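Local coordinates for protein probable TonB-dependent siderophore receptor PiuA (Acinetobacter baumannii, PDB 5FP1) that probably takes up iron across the outer membrane by binding iron-chelating siderophores, and may bind ferric enterobactin with micromolar affinity, at residues N297-N303 / R319-T325; Y257-R262 / V316-L320; D231-Y236 / S699-E704. One frame throughout, in Å; residues are numbered along the deposited sequence.

Interaction 1: residues N297-N303 / R319-T325; sequences NDYVWTN and RLNSAIT. With C8E ((hydroxyethyloxy)tri(ethyloxy)octane), chain D; PO4 (phosphate ion), chain B.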
loop_
_atom_site.group_PDB
_atom_site.type_symbol
_atom_site.label_atom_id
_atom_site.label_comp_id
_atom_site.label_asym_id
_atom_site.label_seq_id
_atom_site.Cartn_x
_atom_site.Cartn_y
_atom_site.Cartn_z
ATOM N N ASN A 297 6.846 2.430 15.302
ATOM C CA ASN A 297 5.520 1.878 15.412
ATOM C C ASN A 297 5.427 1.223 16.774
ATOM O O ASN A 297 6.323 0.461 17.177
ATOM C CB ASN A 297 5.314 0.862 14.263
ATOM C CG ASN A 297 3.866 0.460 14.035
ATOM O OD1 ASN A 297 2.895 1.096 14.505
ATOM N ND2 ASN A 297 3.706 -0.615 13.243
ATOM N N ASP A 298 4.355 1.510 17.491
ATOM C CA ASP A 298 4.186 1.035 18.859
ATOM C C ASP A 298 2.701 0.768 19.025
ATOM O O ASP A 298 1.901 1.696 18.942
ATOM C CB ASP A 298 4.671 2.121 19.836
ATOM C CG ASP A 298 4.664 1.679 21.282
ATOM O OD1 ASP A 298 4.414 0.505 21.587
ATOM O OD2 ASP A 298 4.924 2.530 22.147
ATOM N N TYR A 299 2.326 -0.498 19.164
ATOM C CA TYR A 299 0.934 -0.850 19.139
ATOM C C TYR A 299 0.540 -2.072 19.953
ATOM O O TYR A 299 1.338 -3.005 20.175
ATOM C CB TYR A 299 0.431 -1.017 17.700
ATOM C CG TYR A 299 0.964 -2.214 16.956
ATOM C CD1 TYR A 299 0.487 -3.496 17.206
ATOM C CD2 TYR A 299 1.921 -2.059 15.965
ATOM C CE1 TYR A 299 0.955 -4.592 16.497
ATOM C CE2 TYR A 299 2.412 -3.155 15.266
ATOM C CZ TYR A 299 1.928 -4.420 15.533
ATOM O OH TYR A 299 2.454 -5.497 14.839
ATOM N N VAL A 300 -0.709 -2.025 20.385
ATOM C CA VAL A 300 -1.442 -3.143 20.983
ATOM C C VAL A 300 -2.849 -3.112 20.408
ATOM O O VAL A 300 -3.543 -2.088 20.507
ATOM C CB VAL A 300 -1.558 -3.004 22.524
ATOM C CG1 VAL A 300 -2.550 -4.024 23.075
ATOM C CG2 VAL A 300 -0.197 -3.189 23.168
ATOM N N TRP A 301 -3.276 -4.182 19.761
ATOM C CA TRP A 301 -4.628 -4.237 19.215
ATOM C C TRP A 301 -5.230 -5.630 19.392
ATOM O O TRP A 301 -4.521 -6.604 19.733
ATOM C CB TRP A 301 -4.713 -3.748 17.747
ATOM C CG TRP A 301 -4.007 -4.578 16.823
ATOM C CD1 TRP A 301 -2.673 -4.487 16.484
ATOM C CD2 TRP A 301 -4.529 -5.708 16.095
ATOM N NE1 TRP A 301 -2.347 -5.496 15.615
ATOM C CE2 TRP A 301 -3.465 -6.250 15.351
ATOM C CE3 TRP A 301 -5.786 -6.320 16.020
ATOM C CZ2 TRP A 301 -3.623 -7.376 14.522
ATOM C CZ3 TRP A 301 -5.943 -7.422 15.194
ATOM C CH2 TRP A 301 -4.868 -7.950 14.473
ATOM N N THR A 302 -6.539 -5.708 19.180
ATOM C CA THR A 302 -7.298 -6.897 19.523
ATOM C C THR A 302 -7.693 -7.729 18.333
ATOM O O THR A 302 -8.370 -7.247 17.414
ATOM C CB THR A 302 -8.583 -6.527 20.295
ATOM O OG1 THR A 302 -8.223 -5.887 21.518
ATOM C CG2 THR A 302 -9.393 -7.764 20.581
ATOM N N ASN A 303 -7.306 -9.000 18.378
ATOM C CA ASN A 303 -7.856 -10.027 17.492
ATOM C C ASN A 303 -9.154 -10.553 18.155
ATOM O O ASN A 303 -9.119 -11.031 19.296
ATOM C CB ASN A 303 -6.795 -11.120 17.297
ATOM C CG ASN A 303 -7.308 -12.393 16.603
ATOM O OD1 ASN A 303 -8.509 -12.698 16.558
ATOM N ND2 ASN A 303 -6.361 -13.184 16.132
ATOM N N ARG A 319 -7.888 -11.210 22.374
ATOM C CA ARG A 319 -6.535 -11.649 22.053
ATOM C C ARG A 319 -5.662 -10.449 21.752
ATOM O O ARG A 319 -6.053 -9.581 20.994
ATOM C CB ARG A 319 -6.540 -12.598 20.846
ATOM C CG ARG A 319 -5.188 -12.801 20.181
ATOM C CD ARG A 319 -4.132 -13.510 21.040
ATOM N NE ARG A 319 -2.828 -13.264 20.424
ATOM C CZ ARG A 319 -2.239 -14.014 19.494
ATOM N NH1 ARG A 319 -2.752 -15.161 19.109
ATOM N NH2 ARG A 319 -1.094 -13.615 18.981
ATOM N N LEU A 320 -4.491 -10.393 22.381
ATOM C CA LEU A 320 -3.577 -9.251 22.218
ATOM C C LEU A 320 -2.543 -9.530 21.120
ATOM O O LEU A 320 -1.938 -10.605 21.097
ATOM C CB LEU A 320 -2.844 -8.942 23.541
ATOM C CG LEU A 320 -1.879 -7.745 23.528
ATOM C CD1 LEU A 320 -1.926 -7.027 24.890
ATOM C CD2 LEU A 320 -0.468 -8.159 23.197
ATOM N N ASN A 321 -2.381 -8.553 20.240
ATOM C CA ASN A 321 -1.320 -8.474 19.245
ATOM C C ASN A 321 -0.564 -7.180 19.510
ATOM O O ASN A 321 -1.166 -6.151 19.836
ATOM C CB ASN A 321 -1.863 -8.448 17.820
ATOM C CG ASN A 321 -2.453 -9.809 17.382
ATOM O OD1 ASN A 321 -1.956 -10.858 17.737
ATOM N ND2 ASN A 321 -3.477 -9.764 16.630
ATOM N N SER A 322 0.758 -7.234 19.427
ATOM C CA SER A 322 1.571 -6.077 19.718
ATOM C C SER A 322 2.886 -6.123 18.968
ATOM O O SER A 322 3.333 -7.191 18.511
ATOM C CB SER A 322 1.865 -5.963 21.212
ATOM O OG SER A 322 2.860 -6.889 21.608
ATOM N N ALA A 323 3.486 -4.945 18.842
ATOM C CA ALA A 323 4.878 -4.796 18.412
ATOM C C ALA A 323 5.385 -3.406 18.785
ATOM O O ALA A 323 4.606 -2.466 18.929
ATOM C CB ALA A 323 5.012 -5.001 16.910
ATOM N N ILE A 324 6.700 -3.290 18.901
ATOM C CA ILE A 324 7.371 -2.022 19.090
ATOM C C ILE A 324 8.554 -2.043 18.150
ATOM O O ILE A 324 9.452 -2.882 18.302
ATOM C CB ILE A 324 7.929 -1.857 20.523
ATOM C CG1 ILE A 324 6.874 -2.177 21.590
ATOM C CG2 ILE A 324 8.494 -0.440 20.700
ATOM C CD1 ILE A 324 7.470 -2.407 22.982
ATOM N N THR A 325 8.540 -1.189 17.139
ATOM C CA THR A 325 9.614 -1.177 16.171
ATOM C C THR A 325 10.223 0.211 16.060
ATOM O O THR A 325 9.515 1.237 16.147
ATOM C CB THR A 325 9.186 -1.656 14.766
ATOM O OG1 THR A 325 8.132 -0.823 14.223
ATOM C CG2 THR A 325 8.727 -3.115 14.829
HETATM C C1 C8E D . 12.298 -0.289 19.603
HETATM C C2 C8E D . 12.096 -1.733 20.012
HETATM C C3 C8E D . 12.424 -1.867 21.494
HETATM C C4 C8E D . 11.352 -2.641 22.234
HETATM C C5 C8E D . 11.896 -3.323 23.480
HETATM C C6 C8E D . 12.549 -2.358 24.453
HETATM C C7 C8E D . 13.015 -3.130 25.675
HETATM C C8 C8E D . 12.699 -2.404 26.973
HETATM O O9 C8E D . 13.162 -3.219 28.053
HETATM P P PO4 B . -2.750 -17.354 16.289
HETATM O O1 PO4 B . -3.734 -18.160 17.109
HETATM O O2 PO4 B . -3.191 -15.907 16.340
HETATM O O3 PO4 B . -2.730 -17.838 14.839
HETATM O O4 PO4 B . -1.359 -17.485 16.886
HETATM O O HOH W 1 6.274 -1.926 12.500
HETATM O O HOH W 2 1.773 -8.110 16.024
#
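Arg319 and Asn303 pair at one end of an antiparallel beta hairpin in the 22-stranded barrel of a TonB-dependent receptor. The hairpin joins strands 284-304 and 315-341. Arg319 O accepts from Asn303 N, while the return bond from Arg319 N to Asn303 O is weak. The Arg319 chain bends at its second torsion, chi2 66°, after CG has passed 3.7 Å from Asn303 CB. Its NE then donates to Leu320 O from above the carbonyl plane. NH1 makes a salt bridge with Asp306 and a weak hydrogen bond to a phosphate oxygen. The phosphate is probably from the crystallisation liquor.

Leu320 lies on the other face of the sheet. Its CD1 meets Val300 CG1 at 3.6 Å, and Leu406 touches both side chains. Asn321 forms a hydrogen-bonded pair with Trp301. Its CB sits over the face of the indole, 3.9 Å from the centroid of the five-membered ring, a CH-pi contact. Ser322 faces Val300, and its OG is bonded to Tyr365 N on strand 346-368.

Ala323 lies under the Tyr299 ring. Tyr299 CG stands between the backbone N and the carbonyl carbon (chi1 69°), which folds the ring back over the partner strand. Ala323 N is over one ring face, and Ala323 CB is 3.4 Å from Tyr299 CZ. The Tyr299 hydroxyl is hydrogen-bonded to Trp501 NE1. Ile324 lies side by side with Asp298, its CG1 3.6 Å from Asp298 OD1, which is hydrogen-bonded to Tyr365 OH. Its CG2 and O approach the octyl chain of a bound C8E detergent. Thr325 makes two hydrogen bonds to Asn297: each N donates to the other's O. Asn297 OD1 accepts from Gln265 NE2. A water joins the Asn297 and Thr325 side chains, 3.0 Å from Asn297 ND2 and 2.8 Å from Thr325 OG1.

Interaction 2: residues Y257-R262 / V316-L320; sequences YGWKDR and VWHRL. With PO4 (phosphate ion), chain B.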
loop_
_atom_site.group_PDB
_atom_site.type_symbol
_atom_site.label_atom_id
_atom_site.label_comp_id
_atom_site.label_asym_id
_atom_site.label_seq_id
_atom_site.Cartn_x
_atom_site.Cartn_y
_atom_site.Cartn_z
ATOM N N TYR A 257 -14.716 -4.845 18.887
ATOM C CA TYR A 257 -14.218 -5.799 19.856
ATOM C C TYR A 257 -12.873 -5.474 20.456
ATOM O O TYR A 257 -12.314 -6.275 21.221
ATOM C CB TYR A 257 -14.181 -7.204 19.228
ATOM C CG TYR A 257 -15.525 -7.716 18.862
ATOM C CD1 TYR A 257 -16.518 -7.856 19.823
ATOM C CD2 TYR A 257 -15.859 -8.002 17.528
ATOM C CE1 TYR A 257 -17.779 -8.317 19.485
ATOM C CE2 TYR A 257 -17.111 -8.474 17.191
ATOM C CZ TYR A 257 -18.076 -8.612 18.169
ATOM O OH TYR A 257 -19.333 -9.041 17.830
ATOM N N GLY A 258 -12.347 -4.290 20.154
ATOM C CA GLY A 258 -11.139 -3.838 20.787
ATOM C C GLY A 258 -11.366 -3.434 22.244
ATOM O O GLY A 258 -12.501 -3.361 22.718
ATOM N N TRP A 259 -10.276 -3.172 22.933
ATOM C CA TRP A 259 -10.280 -2.909 24.367
ATOM C C TRP A 259 -9.626 -1.548 24.555
ATOM O O TRP A 259 -8.402 -1.433 24.617
ATOM C CB TRP A 259 -9.524 -4.020 25.056
ATOM C CG TRP A 259 -9.617 -4.090 26.534
ATOM C CD1 TRP A 259 -10.159 -3.164 27.394
ATOM C CD2 TRP A 259 -9.135 -5.151 27.337
ATOM N NE1 TRP A 259 -10.061 -3.614 28.693
ATOM C CE2 TRP A 259 -9.433 -4.830 28.688
ATOM C CE3 TRP A 259 -8.520 -6.373 27.053
ATOM C CZ2 TRP A 259 -9.109 -5.680 29.743
ATOM C CZ3 TRP A 259 -8.208 -7.220 28.104
ATOM C CH2 TRP A 259 -8.496 -6.861 29.445
ATOM N N LYS A 260 -10.448 -0.507 24.620
ATOM C CA LYS A 260 -9.935 0.836 24.486
ATOM C C LYS A 260 -9.012 1.277 25.589
ATOM O O LYS A 260 -8.085 2.064 25.327
ATOM C CB LYS A 260 -11.058 1.848 24.257
ATOM C CG LYS A 260 -11.724 1.617 22.914
ATOM C CD LYS A 260 -12.796 2.631 22.631
ATOM C CE LYS A 260 -12.224 3.940 22.179
ATOM N NZ LYS A 260 -13.291 4.687 21.494
ATOM N N ASP A 261 -9.208 0.753 26.798
ATOM C CA ASP A 261 -8.336 1.083 27.920
ATOM C C ASP A 261 -6.982 0.383 27.812
ATOM O O ASP A 261 -6.062 0.729 28.545
ATOM C CB ASP A 261 -8.992 0.699 29.254
ATOM C CG ASP A 261 -8.385 1.451 30.453
ATOM O OD1 ASP A 261 -8.152 2.654 30.323
ATOM O OD2 ASP A 261 -8.103 0.828 31.493
ATOM N N ARG A 262 -6.881 -0.640 26.953
ATOM C CA ARG A 262 -5.633 -1.407 26.780
ATOM C C ARG A 262 -4.902 -1.077 25.460
ATOM O O ARG A 262 -3.673 -0.962 25.417
ATOM C CB ARG A 262 -5.948 -2.887 26.771
ATOM C CG ARG A 262 -4.724 -3.779 26.775
ATOM C CD ARG A 262 -5.064 -5.211 26.463
ATOM N NE ARG A 262 -5.491 -5.414 25.082
ATOM C CZ ARG A 262 -5.858 -6.584 24.564
ATOM N NH1 ARG A 262 -5.891 -7.682 25.312
ATOM N NH2 ARG A 262 -6.186 -6.662 23.282
ATOM N N VAL A 316 -16.490 -12.940 23.172
ATOM C CA VAL A 316 -15.282 -12.664 22.391
ATOM C C VAL A 316 -14.134 -12.368 23.316
ATOM O O VAL A 316 -14.195 -11.415 24.114
ATOM C CB VAL A 316 -15.493 -11.439 21.463
ATOM C CG1 VAL A 316 -14.188 -11.022 20.748
ATOM C CG2 VAL A 316 -16.559 -11.734 20.458
ATOM N N TRP A 317 -13.075 -13.164 23.189
ATOM C CA TRP A 317 -11.841 -13.000 23.939
ATOM C C TRP A 317 -10.954 -11.944 23.279
ATOM O O TRP A 317 -10.744 -11.995 22.075
ATOM C CB TRP A 317 -11.073 -14.311 23.965
ATOM C CG TRP A 317 -9.742 -14.263 24.647
ATOM C CD1 TRP A 317 -9.483 -13.818 25.904
ATOM C CD2 TRP A 317 -8.483 -14.708 24.120
ATOM N NE1 TRP A 317 -8.145 -13.932 26.187
ATOM C CE2 TRP A 317 -7.507 -14.473 25.109
ATOM C CE3 TRP A 317 -8.092 -15.299 22.924
ATOM C CZ2 TRP A 317 -6.166 -14.814 24.937
ATOM C CZ3 TRP A 317 -6.745 -15.634 22.754
ATOM C CH2 TRP A 317 -5.810 -15.387 23.754
ATOM N N HIS A 318 -10.465 -10.987 24.065
ATOM C CA HIS A 318 -9.630 -9.901 23.538
ATOM C C HIS A 318 -8.161 -10.348 23.363
ATOM O O HIS A 318 -7.294 -9.876 24.085
ATOM C CB HIS A 318 -9.586 -8.694 24.479
ATOM C CG HIS A 318 -10.894 -8.005 24.713
ATOM N ND1 HIS A 318 -11.589 -7.342 23.720
ATOM C CD2 HIS A 318 -11.592 -7.800 25.860
ATOM C CE1 HIS A 318 -12.667 -6.774 24.244
ATOM N NE2 HIS A 318 -12.693 -7.042 25.539
ATOM N N ARG A 319 -7.888 -11.210 22.374
ATOM C CA ARG A 319 -6.535 -11.649 22.053
ATOM C C ARG A 319 -5.662 -10.449 21.752
ATOM O O ARG A 319 -6.053 -9.581 20.994
ATOM C CB ARG A 319 -6.540 -12.598 20.846
ATOM C CG ARG A 319 -5.188 -12.801 20.181
ATOM C CD ARG A 319 -4.132 -13.510 21.040
ATOM N NE ARG A 319 -2.828 -13.264 20.424
ATOM C CZ ARG A 319 -2.239 -14.014 19.494
ATOM N NH1 ARG A 319 -2.752 -15.161 19.109
ATOM N NH2 ARG A 319 -1.094 -13.615 18.981
ATOM N N LEU A 320 -4.491 -10.393 22.381
ATOM C CA LEU A 320 -3.577 -9.251 22.218
ATOM C C LEU A 320 -2.543 -9.530 21.120
ATOM O O LEU A 320 -1.938 -10.605 21.097
ATOM C CB LEU A 320 -2.844 -8.942 23.541
ATOM C CG LEU A 320 -1.879 -7.745 23.528
ATOM C CD1 LEU A 320 -1.926 -7.027 24.890
ATOM C CD2 LEU A 320 -0.468 -8.159 23.197
HETATM P P PO4 B . -2.750 -17.354 16.289
HETATM O O1 PO4 B . -3.734 -18.160 17.109
HETATM O O2 PO4 B . -3.191 -15.907 16.340
HETATM O O3 PO4 B . -2.730 -17.838 14.839
HETATM O O4 PO4 B . -1.359 -17.485 16.886
#
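His318 points into the loop 257-262 and has more surface buried here than any other residue of the two segments. It is the centre of an inverse gamma turn in segment 316-320. Its CB lies 3.6 Å from Trp259 CE3. CG stands beside the backbone N (chi1 -63°), which directs the imidazole between the Trp259 side chain and the loop backbone. CD2 also meets Trp259 CE3, and the two rings form an oblique pair with planes 31° apart. Trp259 CB is centred over the imidazole face in a CH-pi contact, 4.1 Å from the ring centroid. At the ring edge, ND1 donates a weak, bent hydrogen bond to Tyr257 O, 2.8 Å away. CE1 lies beside the same oxygen and reaches Gly258 O at 3.7 Å.

The backbone of His318 is held too. Arg262 NH1 donates to His318 O at 2.9 Å, with the oxygen near the guanidinium plane. Leu320 CB covers one face of that guanidinium. Arg262 CB lies over a face of the indole. At the other end, Val316 CG2 sits over the Tyr257 ring, 4.1 Å from its centroid, in a second CH-pi contact. The Tyr257 hydroxyl reaches beyond this pair to Leu394 O.

The contact fastens a long loop, running from strand 234-238 to strand 264-279, onto the start of barrel strand 315-341. His318 shares a backbone hydrogen bond with Trp390, just before strand 391-393, and Thr392 of that strand touches the side chains of His318 and Tyr257. Pro304, at the end of strand 284-304, packs against Tyr257, which also rests on Ile234 and Pro235 of strand 234-238.

Interaction 3: residues D231-Y236 / S699-E704; sequences DSGIPY and SHYATE. With PO4 (phosphate ion), chain B.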
loop_
_atom_site.group_PDB
_atom_site.type_symbol
_atom_site.label_atom_id
_atom_site.label_comp_id
_atom_site.label_asym_id
_atom_site.label_seq_id
_atom_site.Cartn_x
_atom_site.Cartn_y
_atom_site.Cartn_z
ATOM N N ASP A 231 -8.262 -0.245 15.283
ATOM C CA ASP A 231 -9.368 -1.103 14.965
ATOM C C ASP A 231 -9.101 -2.542 15.332
ATOM O O ASP A 231 -7.945 -2.979 15.496
ATOM C CB ASP A 231 -9.710 -0.993 13.475
ATOM C CG ASP A 231 -11.175 -1.354 13.178
ATOM O OD1 ASP A 231 -11.941 -1.674 14.118
ATOM O OD2 ASP A 231 -11.529 -1.321 11.992
ATOM N N SER A 232 -10.200 -3.256 15.502
ATOM C CA SER A 232 -10.218 -4.682 15.680
ATOM C C SER A 232 -10.819 -5.238 14.388
ATOM O O SER A 232 -10.576 -4.728 13.285
ATOM C CB SER A 232 -11.058 -5.053 16.912
ATOM O OG SER A 232 -11.034 -6.454 17.193
ATOM N N GLY A 233 -11.613 -6.276 14.500
ATOM C CA GLY A 233 -12.273 -6.839 13.342
ATOM C C GLY A 233 -13.491 -7.638 13.762
ATOM O O GLY A 233 -13.899 -7.569 14.923
ATOM N N ILE A 234 -14.053 -8.390 12.817
ATOM C CA ILE A 234 -15.217 -9.245 13.060
ATOM C C ILE A 234 -14.786 -10.695 12.860
ATOM O O ILE A 234 -14.170 -11.044 11.819
ATOM C CB ILE A 234 -16.392 -8.885 12.144
ATOM C CG1 ILE A 234 -16.737 -7.404 12.259
ATOM C CG2 ILE A 234 -17.605 -9.773 12.434
ATOM C CD1 ILE A 234 -17.150 -6.944 13.654
ATOM N N PRO A 235 -15.026 -11.538 13.870
ATOM C CA PRO A 235 -14.506 -12.915 13.807
ATOM C C PRO A 235 -15.249 -13.752 12.770
ATOM O O PRO A 235 -16.455 -13.576 12.610
ATOM C CB PRO A 235 -14.794 -13.462 15.205
ATOM C CG PRO A 235 -15.996 -12.685 15.668
ATOM C CD PRO A 235 -15.868 -11.323 15.061
ATOM N N TYR A 236 -14.556 -14.677 12.111
ATOM C CA TYR A 236 -15.235 -15.624 11.206
ATOM C C TYR A 236 -16.064 -16.587 12.059
ATOM O O TYR A 236 -15.602 -17.051 13.125
ATOM C CB TYR A 236 -14.234 -16.481 10.449
ATOM C CG TYR A 236 -13.339 -15.728 9.466
ATOM C CD1 TYR A 236 -13.878 -15.052 8.373
ATOM C CD2 TYR A 236 -11.966 -15.720 9.619
ATOM C CE1 TYR A 236 -13.068 -14.352 7.481
ATOM C CE2 TYR A 236 -11.154 -15.064 8.707
ATOM C CZ TYR A 236 -11.703 -14.376 7.656
ATOM O OH TYR A 236 -10.857 -13.738 6.770
ATOM N N SER A 699 -6.704 -16.286 8.945
ATOM C CA SER A 699 -7.500 -16.919 9.980
ATOM C C SER A 699 -8.149 -15.862 10.885
ATOM O O SER A 699 -7.834 -14.677 10.814
ATOM C CB SER A 699 -6.640 -17.895 10.784
ATOM O OG SER A 699 -7.491 -18.783 11.476
ATOM N N HIS A 700 -9.084 -16.300 11.701
ATOM C CA HIS A 700 -9.605 -15.520 12.821
ATOM C C HIS A 700 -10.638 -14.421 12.525
ATOM O O HIS A 700 -11.703 -14.396 13.158
ATOM C CB HIS A 700 -8.472 -14.936 13.660
ATOM C CG HIS A 700 -7.380 -15.911 13.969
ATOM N ND1 HIS A 700 -7.616 -17.150 14.529
ATOM C CD2 HIS A 700 -6.034 -15.816 13.817
ATOM C CE1 HIS A 700 -6.468 -17.779 14.697
ATOM N NE2 HIS A 700 -5.492 -16.993 14.273
ATOM N N TYR A 701 -10.327 -13.491 11.629
ATOM C CA TYR A 701 -11.160 -12.305 11.480
ATOM C C TYR A 701 -11.020 -11.616 10.148
ATOM O O TYR A 701 -10.076 -11.856 9.369
ATOM C CB TYR A 701 -10.863 -11.294 12.599
ATOM C CG TYR A 701 -9.616 -10.483 12.351
ATOM C CD1 TYR A 701 -8.356 -10.971 12.682
ATOM C CD2 TYR A 701 -9.696 -9.230 11.760
ATOM C CE1 TYR A 701 -7.200 -10.240 12.397
ATOM C CE2 TYR A 701 -8.570 -8.475 11.533
ATOM C CZ TYR A 701 -7.318 -8.973 11.849
ATOM O OH TYR A 701 -6.205 -8.182 11.583
ATOM N N ALA A 702 -11.996 -10.758 9.890
ATOM C CA ALA A 702 -11.971 -9.825 8.777
ATOM C C ALA A 702 -12.213 -8.413 9.272
ATOM O O ALA A 702 -12.818 -8.201 10.322
ATOM C CB ALA A 702 -13.019 -10.186 7.767
ATOM N N THR A 703 -11.783 -7.430 8.494
ATOM C CA THR A 703 -11.883 -6.043 8.902
ATOM C C THR A 703 -13.085 -5.434 8.218
ATOM O O THR A 703 -13.197 -5.467 6.989
ATOM C CB THR A 703 -10.621 -5.248 8.493
ATOM O OG1 THR A 703 -9.478 -5.822 9.133
ATOM C CG2 THR A 703 -10.711 -3.781 8.872
ATOM N N GLU A 704 -13.979 -4.863 9.015
ATOM C CA GLU A 704 -15.132 -4.153 8.492
ATOM C C GLU A 704 -14.776 -2.784 7.927
ATOM O O GLU A 704 -13.999 -2.013 8.500
ATOM C CB GLU A 704 -16.211 -4.038 9.599
ATOM C CG GLU A 704 -17.596 -3.615 9.130
ATOM C CD GLU A 704 -18.619 -3.606 10.276
ATOM O OE1 GLU A 704 -18.368 -4.245 11.327
ATOM O OE2 GLU A 704 -19.668 -2.956 10.126
HETATM P P PO4 B . -2.750 -17.354 16.289
HETATM O O1 PO4 B . -3.734 -18.160 17.109
HETATM O O2 PO4 B . -3.191 -15.907 16.340
HETATM O O3 PO4 B . -2.730 -17.838 14.839
HETATM O O4 PO4 B . -1.359 -17.485 16.886
HETATM O O HOH W 3 -13.422 -4.085 11.762
HETATM O O HOH W 4 -8.647 -4.520 11.418
#
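Tyr236 lays its ring along the backbone of residues 699-702 and has the most surface buried in this contact. Its N donates to His700 O at 3.1 Å, from above the carbonyl plane. The side chain then turns beside its own backbone N (chi1 -66°), bringing the ring against the partner strand. Tyr701 C lies over one face, and Ser699 C is at the edge near the ring plane. CD2 and CE2 both approach Tyr701 N to 3.4 Å. The hydroxyl is fixed by a hydrogen bond to Tyr697 O.

Ile234 forms the antiparallel hydrogen-bonded pair with Ala702. Ile234 N meets Ala702 O in a nearly straight bond of 2.8 Å, N-H...O 173°, and Ala702 N donates back to Ile234 O. The side chain crosses that of Glu704, with Ile234 CG1 3.7 Å from Glu704 OE1. The other carboxylate oxygen, OE2, is bonded to Gly254 N.

Tyr701 points the opposite way from Ala702. Its CB touches Ile234 O at 3.4 Å, and its ring passes Gly233 CA, while the hydroxyl is hydrogen-bonded to Gly75 O of the plug. Gly233 fits tightly beside this ring and Ala702 O. Two waters extend the pairing past Gly233, both donating to Ser232 O: one accepts from Glu704 N, the other bonds Thr703 OG1. His700 NE2 donates to phosphate O3 at 2.9 Å, and its ND1 bonds Ser307 OG.

The pairing ties the segment after barrel strand 215-226 to the one before barrel strand 709-717. It is the edge pair of a small three-stranded antiparallel sheet, with strand 701-704 between 234-238 and 693-696. Phe693 of the last strand touches both Ile234 and Ala702. Pro304, from barrel strand 284-304, packs on Pro235 and Tyr701.

Overall arrangement
The three contacts form one region on the same side of the chain's centre. Interactions 1 and 2 have centres about 11 Å apart and share Arg319 and Leu320. Thr302 joins them, with its CG2 3.3 Å from Tyr257 O. Interaction 3 lies about 15 Å from interaction 1 and about 12 Å from interaction 2, centre to centre. Ser232 OG is 2.8 Å from Thr302 O, a probable hydrogen bond linking the residues just before the small sheet to the barrel hairpin. Tyr257 CD2 approaches Gly233 O at 3.3 Å, so interaction 2 also leans on interaction 3. One phosphate, probably from the crystallisation liquor, is bonded by His700 and weakly by Arg319, and so lies between their two segments.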